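Local coordinates for protein of unknown function (Shewanella baltica, PDB 2Q9R) that is of unknown function but belongs to the DUF416 family, folds as an all-helical protein and holds benzoic acid in a pocket in the crystal, at residues C28-P33 against E156-L161; L56-L61 against G182-I187. All blocks are in the same frame, centred on the assembly; numbering follows the deposited sequence.

Interaction 1 of 2, residues C28-P33 against E156-L161; sequences CQRMLP and EEEKEL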
loop_
_atom_site.group_PDB
_atom_site.type_symbol
_atom_site.label_atom_id
_atom_site.label_comp_id
_atom_site.label_asym_id
_atom_site.label_seq_id
_atom_site.Cartn_x
_atom_site.Cartn_y
_atom_site.Cartn_z
ATOM N N CYS A 28 -2.515 -12.430 13.644
ATOM C CA CYS A 28 -3.287 -11.548 14.512
ATOM C C CYS A 28 -2.414 -10.441 15.029
ATOM O O CYS A 28 -2.869 -9.337 15.174
ATOM C CB CYS A 28 -3.883 -12.290 15.691
ATOM S SG CYS A 28 -5.279 -13.317 15.275
ATOM N N GLN A 29 -1.156 -10.768 15.333
ATOM C CA GLN A 29 -0.212 -9.790 15.788
ATOM C C GLN A 29 -0.042 -8.705 14.722
ATOM O O GLN A 29 0.012 -7.561 15.043
ATOM C CB GLN A 29 1.141 -10.416 16.110
ATOM C CG GLN A 29 2.194 -9.416 16.520
ATOM C CD GLN A 29 1.933 -8.836 17.875
ATOM O OE1 GLN A 29 1.716 -9.577 18.786
ATOM N NE2 GLN A 29 1.923 -7.517 18.013
ATOM N N ARG A 30 0.046 -9.104 13.468
ATOM C CA ARG A 30 0.266 -8.190 12.369
ATOM C C ARG A 30 -0.854 -7.145 12.167
ATOM O O ARG A 30 -0.597 -6.041 11.714
ATOM C CB ARG A 30 0.499 -9.053 11.107
ATOM C CG ARG A 30 0.765 -8.319 9.843
ATOM C CD ARG A 30 1.398 -9.267 8.826
ATOM N NE ARG A 30 1.348 -8.761 7.477
ATOM C CZ ARG A 30 0.405 -9.051 6.575
ATOM N NH1 ARG A 30 -0.616 -9.857 6.855
ATOM N NH2 ARG A 30 0.486 -8.526 5.373
HETATM N N MSE A 31 -2.076 -7.498 12.540
HETATM C CA MSE A 31 -3.224 -6.602 12.493
HETATM C C MSE A 31 -3.272 -5.506 13.590
HETATM O O MSE A 31 -4.011 -4.515 13.446
HETATM C CB MSE A 31 -4.504 -7.437 12.637
HETATM C CG MSE A 31 -4.772 -8.496 11.554
HETATM SE SE MSE A 31 -6.244 -9.627 12.086
HETATM C CE MSE A 31 -5.785 -11.154 11.125
ATOM N N LEU A 32 -2.511 -5.656 14.677
ATOM C CA LEU A 32 -2.635 -4.736 15.798
ATOM C C LEU A 32 -2.589 -3.220 15.465
ATOM O O LEU A 32 -3.345 -2.432 16.034
ATOM C CB LEU A 32 -1.590 -5.075 16.859
ATOM C CG LEU A 32 -1.589 -4.294 18.165
ATOM C CD1 LEU A 32 -2.979 -4.399 18.873
ATOM C CD2 LEU A 32 -0.450 -4.794 19.098
ATOM N N PRO A 33 -1.648 -2.794 14.620
ATOM C CA PRO A 33 -1.606 -1.361 14.285
ATOM C C PRO A 33 -2.921 -0.774 13.784
ATOM O O PRO A 33 -3.202 0.407 13.996
ATOM C CB PRO A 33 -0.537 -1.297 13.215
ATOM C CG PRO A 33 0.380 -2.439 13.558
ATOM C CD PRO A 33 -0.552 -3.532 13.963
ATOM N N GLU A 156 -0.821 -8.162 -2.978
ATOM C CA GLU A 156 0.260 -9.047 -3.371
ATOM C C GLU A 156 1.148 -9.327 -2.169
ATOM O O GLU A 156 1.621 -10.432 -2.003
ATOM C CB GLU A 156 1.102 -8.401 -4.484
ATOM C CG GLU A 156 2.131 -9.349 -5.107
ATOM C CD GLU A 156 1.483 -10.620 -5.727
ATOM O OE1 GLU A 156 0.394 -10.514 -6.381
ATOM O OE2 GLU A 156 2.073 -11.724 -5.544
ATOM N N GLU A 157 1.366 -8.318 -1.331
ATOM C CA GLU A 157 2.132 -8.463 -0.095
ATOM C C GLU A 157 1.445 -9.375 0.903
ATOM O O GLU A 157 2.079 -10.219 1.535
ATOM C CB GLU A 157 2.416 -7.081 0.502
ATOM C CG GLU A 157 3.580 -6.419 -0.229
ATOM C CD GLU A 157 4.004 -5.041 0.289
ATOM O OE1 GLU A 157 3.518 -4.591 1.357
ATOM O OE2 GLU A 157 4.854 -4.401 -0.386
ATOM N N GLU A 158 0.139 -9.212 1.046
ATOM C CA GLU A 158 -0.639 -10.137 1.853
ATOM C C GLU A 158 -0.437 -11.586 1.427
ATOM O O GLU A 158 -0.115 -12.453 2.251
ATOM C CB GLU A 158 -2.117 -9.749 1.829
ATOM C CG GLU A 158 -3.050 -10.658 2.640
ATOM C CD GLU A 158 -2.933 -10.483 4.156
ATOM O OE1 GLU A 158 -2.227 -9.577 4.623
ATOM O OE2 GLU A 158 -3.557 -11.275 4.887
ATOM N N LYS A 159 -0.612 -11.852 0.140
ATOM C CA LYS A 159 -0.359 -13.192 -0.391
ATOM C C LYS A 159 1.041 -13.711 -0.135
ATOM O O LYS A 159 1.213 -14.890 0.235
ATOM C CB LYS A 159 -0.636 -13.227 -1.907
ATOM C CG LYS A 159 -0.429 -14.619 -2.506
ATOM C CD LYS A 159 -0.534 -14.623 -4.037
ATOM C CE LYS A 159 0.318 -15.723 -4.652
ATOM N NZ LYS A 159 0.049 -15.868 -6.115
ATOM N N GLU A 160 2.037 -12.859 -0.379
ATOM C CA GLU A 160 3.437 -13.219 -0.165
ATOM C C GLU A 160 3.770 -13.463 1.311
ATOM O O GLU A 160 4.417 -14.451 1.650
ATOM C CB GLU A 160 4.360 -12.150 -0.797
ATOM C CG GLU A 160 4.368 -12.242 -2.337
ATOM C CD GLU A 160 5.082 -11.060 -3.050
ATOM O OE1 GLU A 160 5.778 -10.272 -2.355
ATOM O OE2 GLU A 160 4.922 -10.937 -4.295
ATOM N N LEU A 161 3.296 -12.596 2.198
ATOM C CA LEU A 161 3.522 -12.807 3.617
ATOM C C LEU A 161 2.821 -14.085 4.123
ATOM O O LEU A 161 3.435 -14.890 4.807
ATOM C CB LEU A 161 3.102 -11.558 4.406
ATOM C CG LEU A 161 3.263 -11.457 5.943
ATOM C CD1 LEU A 161 2.250 -12.345 6.710
ATOM C CD2 LEU A 161 4.678 -11.744 6.364
#

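Interaction 2 of 2, residues L56-L61 against G182-I187; sequences LLWQSL and GLRKDI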
loop_
_atom_site.group_PDB
_atom_site.type_symbol
_atom_site.label_atom_id
_atom_site.label_comp_id
_atom_site.label_asym_id
_atom_site.label_seq_id
_atom_site.Cartn_x
_atom_site.Cartn_y
_atom_site.Cartn_z
ATOM N N LEU A 56 -0.365 -13.362 25.775
ATOM C CA LEU A 56 -0.825 -14.654 26.257
ATOM C C LEU A 56 -0.909 -15.677 25.122
ATOM O O LEU A 56 -0.545 -16.828 25.309
ATOM C CB LEU A 56 -2.170 -14.490 26.998
ATOM C CG LEU A 56 -2.126 -13.725 28.345
ATOM C CD1 LEU A 56 -3.540 -13.419 28.883
ATOM C CD2 LEU A 56 -1.390 -14.515 29.406
ATOM N N LEU A 57 -1.339 -15.274 23.924
ATOM C CA LEU A 57 -1.317 -16.209 22.791
ATOM C C LEU A 57 0.117 -16.619 22.431
ATOM O O LEU A 57 0.383 -17.798 22.147
ATOM C CB LEU A 57 -2.023 -15.631 21.551
ATOM C CG LEU A 57 -3.544 -15.535 21.724
ATOM C CD1 LEU A 57 -4.141 -14.490 20.777
ATOM C CD2 LEU A 57 -4.231 -16.894 21.600
ATOM N N TRP A 58 1.039 -15.667 22.438
ATOM C CA TRP A 58 2.436 -16.017 22.174
ATOM C C TRP A 58 2.951 -16.988 23.244
ATOM O O TRP A 58 3.568 -18.006 22.914
ATOM C CB TRP A 58 3.324 -14.793 22.083
ATOM C CG TRP A 58 3.140 -14.037 20.807
ATOM C CD1 TRP A 58 2.612 -12.797 20.673
ATOM C CD2 TRP A 58 3.471 -14.477 19.483
ATOM N NE1 TRP A 58 2.596 -12.424 19.344
ATOM C CE2 TRP A 58 3.125 -13.434 18.595
ATOM C CE3 TRP A 58 4.037 -15.633 18.957
ATOM C CZ2 TRP A 58 3.287 -13.547 17.222
ATOM C CZ3 TRP A 58 4.241 -15.723 17.585
ATOM C CH2 TRP A 58 3.891 -14.689 16.746
ATOM N N GLN A 59 2.718 -16.655 24.520
ATOM C CA GLN A 59 3.171 -17.511 25.610
ATOM C C GLN A 59 2.564 -18.901 25.546
ATOM O O GLN A 59 3.202 -19.893 25.936
ATOM C CB GLN A 59 2.841 -16.874 26.953
ATOM C CG GLN A 59 3.704 -15.683 27.313
ATOM C CD GLN A 59 5.111 -16.112 27.527
ATOM O OE1 GLN A 59 5.366 -17.063 28.279
ATOM N NE2 GLN A 59 6.057 -15.451 26.833
ATOM N N SER A 60 1.323 -18.996 25.079
ATOM C CA SER A 60 0.687 -20.314 24.930
ATOM C C SER A 60 1.458 -21.212 23.997
ATOM O O SER A 60 1.444 -22.454 24.153
ATOM C CB SER A 60 -0.729 -20.206 24.389
ATOM O OG SER A 60 -1.440 -19.325 25.235
ATOM N N LEU A 61 2.120 -20.600 23.027
ATOM C CA LEU A 61 2.935 -21.362 22.089
ATOM C C LEU A 61 4.303 -21.744 22.658
ATOM O O LEU A 61 4.850 -22.743 22.234
ATOM C CB LEU A 61 3.093 -20.600 20.770
ATOM C CG LEU A 61 1.786 -20.353 19.997
ATOM C CD1 LEU A 61 1.919 -19.159 19.023
ATOM C CD2 LEU A 61 1.350 -21.618 19.275
ATOM N N GLY A 182 11.148 -16.062 16.823
ATOM C CA GLY A 182 11.647 -15.395 15.637
ATOM C C GLY A 182 10.536 -14.791 14.803
ATOM O O GLY A 182 10.674 -13.704 14.265
ATOM N N LEU A 183 9.431 -15.502 14.687
ATOM C CA LEU A 183 8.295 -14.977 13.953
ATOM C C LEU A 183 7.709 -13.763 14.684
ATOM O O LEU A 183 7.440 -12.744 14.070
ATOM C CB LEU A 183 7.245 -16.064 13.705
ATOM C CG LEU A 183 7.657 -17.116 12.677
ATOM C CD1 LEU A 183 6.557 -18.157 12.641
ATOM C CD2 LEU A 183 7.926 -16.532 11.297
ATOM N N ARG A 184 7.566 -13.857 15.989
ATOM C CA ARG A 184 7.017 -12.751 16.757
ATOM C C ARG A 184 7.879 -11.513 16.616
ATOM O O ARG A 184 7.358 -10.414 16.382
ATOM C CB ARG A 184 6.921 -13.121 18.215
ATOM C CG ARG A 184 6.327 -12.044 19.120
ATOM C CD ARG A 184 6.694 -12.348 20.549
ATOM N NE ARG A 184 5.675 -11.940 21.496
ATOM C CZ ARG A 184 5.665 -10.825 22.220
ATOM N NH1 ARG A 184 6.662 -9.931 22.131
ATOM N NH2 ARG A 184 4.633 -10.613 23.061
ATOM N N LYS A 185 9.185 -11.698 16.786
ATOM C CA LYS A 185 10.147 -10.595 16.674
ATOM C C LYS A 185 10.120 -9.985 15.289
ATOM O O LYS A 185 10.082 -8.770 15.157
ATOM C CB LYS A 185 11.552 -11.089 17.046
ATOM C CG LYS A 185 12.663 -10.047 16.903
ATOM C CD LYS A 185 13.941 -10.464 17.670
ATOM C CE LYS A 185 15.090 -10.901 16.711
ATOM N NZ LYS A 185 15.672 -9.806 15.855
ATOM N N ASP A 186 10.106 -10.817 14.252
ATOM C CA ASP A 186 10.007 -10.316 12.881
ATOM C C ASP A 186 8.768 -9.435 12.669
ATOM O O ASP A 186 8.892 -8.364 12.100
ATOM C CB ASP A 186 9.980 -11.458 11.843
ATOM C CG ASP A 186 11.336 -12.188 11.691
ATOM O OD1 ASP A 186 12.396 -11.662 12.149
ATOM O OD2 ASP A 186 11.329 -13.303 11.095
ATOM N N ILE A 187 7.600 -9.904 13.114
ATOM C CA ILE A 187 6.320 -9.217 12.872
ATOM C C ILE A 187 6.334 -7.883 13.628
ATOM O O ILE A 187 5.997 -6.836 13.081
ATOM C CB ILE A 187 5.094 -10.068 13.349
ATOM C CG1 ILE A 187 4.965 -11.421 12.623
ATOM C CG2 ILE A 187 3.777 -9.280 13.284
ATOM C CD1 ILE A 187 4.861 -11.365 11.225
#

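Interaction 1 of 2, residues C28-P33 against E156-L161
R30 is the one residue of 28-33 that meets helix 153-170, where E158 and L161 come to meet it. Its CG lies anti to the backbone N (chi1 -179°), and from there the chain runs extended to NE, which carries the guanidinium across. NH1 and NH2 both close on a single carboxylate oxygen in a salt bridge: NH1 lies 2.8 Å from E158 OE1, on its syn side, and NH2 3.0 Å from the same E158 OE1, on its anti side. That oxygen sits close to the guanidinium plane, whereas both nitrogens stand about 30° out of the carboxylate plane. L161 comes from the opposite direction and lays CD1 over one guanidinium face, offset toward the rim, with R30 NE 3.6 Å from L161 CG. In this all-helical fold the two segments run nearly antiparallel, at 150°, and with the axes 13.6 Å apart the contact is carried by side chains. E158 OE2 is hydrogen-bonded to S124 of helix 120-136 and to Q162, which probably limits rotation of the carboxylate. With an alanine here the guanidinium is gone, and the buried E158 would probably lose its positive mate while L161 loses the group it packs on.

Interaction 2 of 2, residues L56-L61 against G182-I187
W58 of helix 47-62 offers one face of its indole to R184 of helix 177-190, and the arginine chain lies across that face along most of its length. The most squarely placed contact is that of the aliphatic part: R184 CB stands 3.6 Å from the centroid of the W58 six-membered ring, only 4° off the ring normal, a CH-pi contact over the face. One carbon further on, R184 CG is 3.5 Å from W58 CE2. R184 NE comes nearest, 3.3 Å from W58 CD1, over the CG-CD1 side of the five-membered ring. Beyond NE the fit slackens. R184 CZ is 4.5 Å from the centroid of the W58 five-membered ring and off-centre, and the guanidinium is turned 71° from the indole plane, so the cation-pi contact is made by a tilted group, not a stacked one. This helix-to-helix packing within an all-alpha fold brings the two backbones near, W58 CA and R184 CA being 7.8 Å apart. The bend at chi3 (-147°) takes the guanidinium past the ring to E55, with which NH2 forms a salt bridge. W58 is buried, its NE1 hydrogen-bonded to Q29, and the ring also touches T25 and V180. The outward flank of helix 177-190 is looser, with K185 pointing away from W58 and D186 exposed, its OD2 hydrogen-bonded to a glycerol probably derived from crystallisation.

In the fold
The two contacts lie about 14 Å apart, centre to centre, and alternate along the chain: 28-33, 56-61, 156-161, then 182-187. Helices 17-42 and 47-62 follow each other, as do helices 153-170 and 177-190, and each interaction pairs one helix from the early part of the chain with one from the late part. They meet directly through the Q29 side chain, which reaches W58 and whose CG packs 3.6 Å from I187 CG2. Helix 17-42 is thus in touch with both late helices. Interaction 1 sits nearer the centre of the chain, interaction 2 further out, and together they join early and late helices of the DUF416 region.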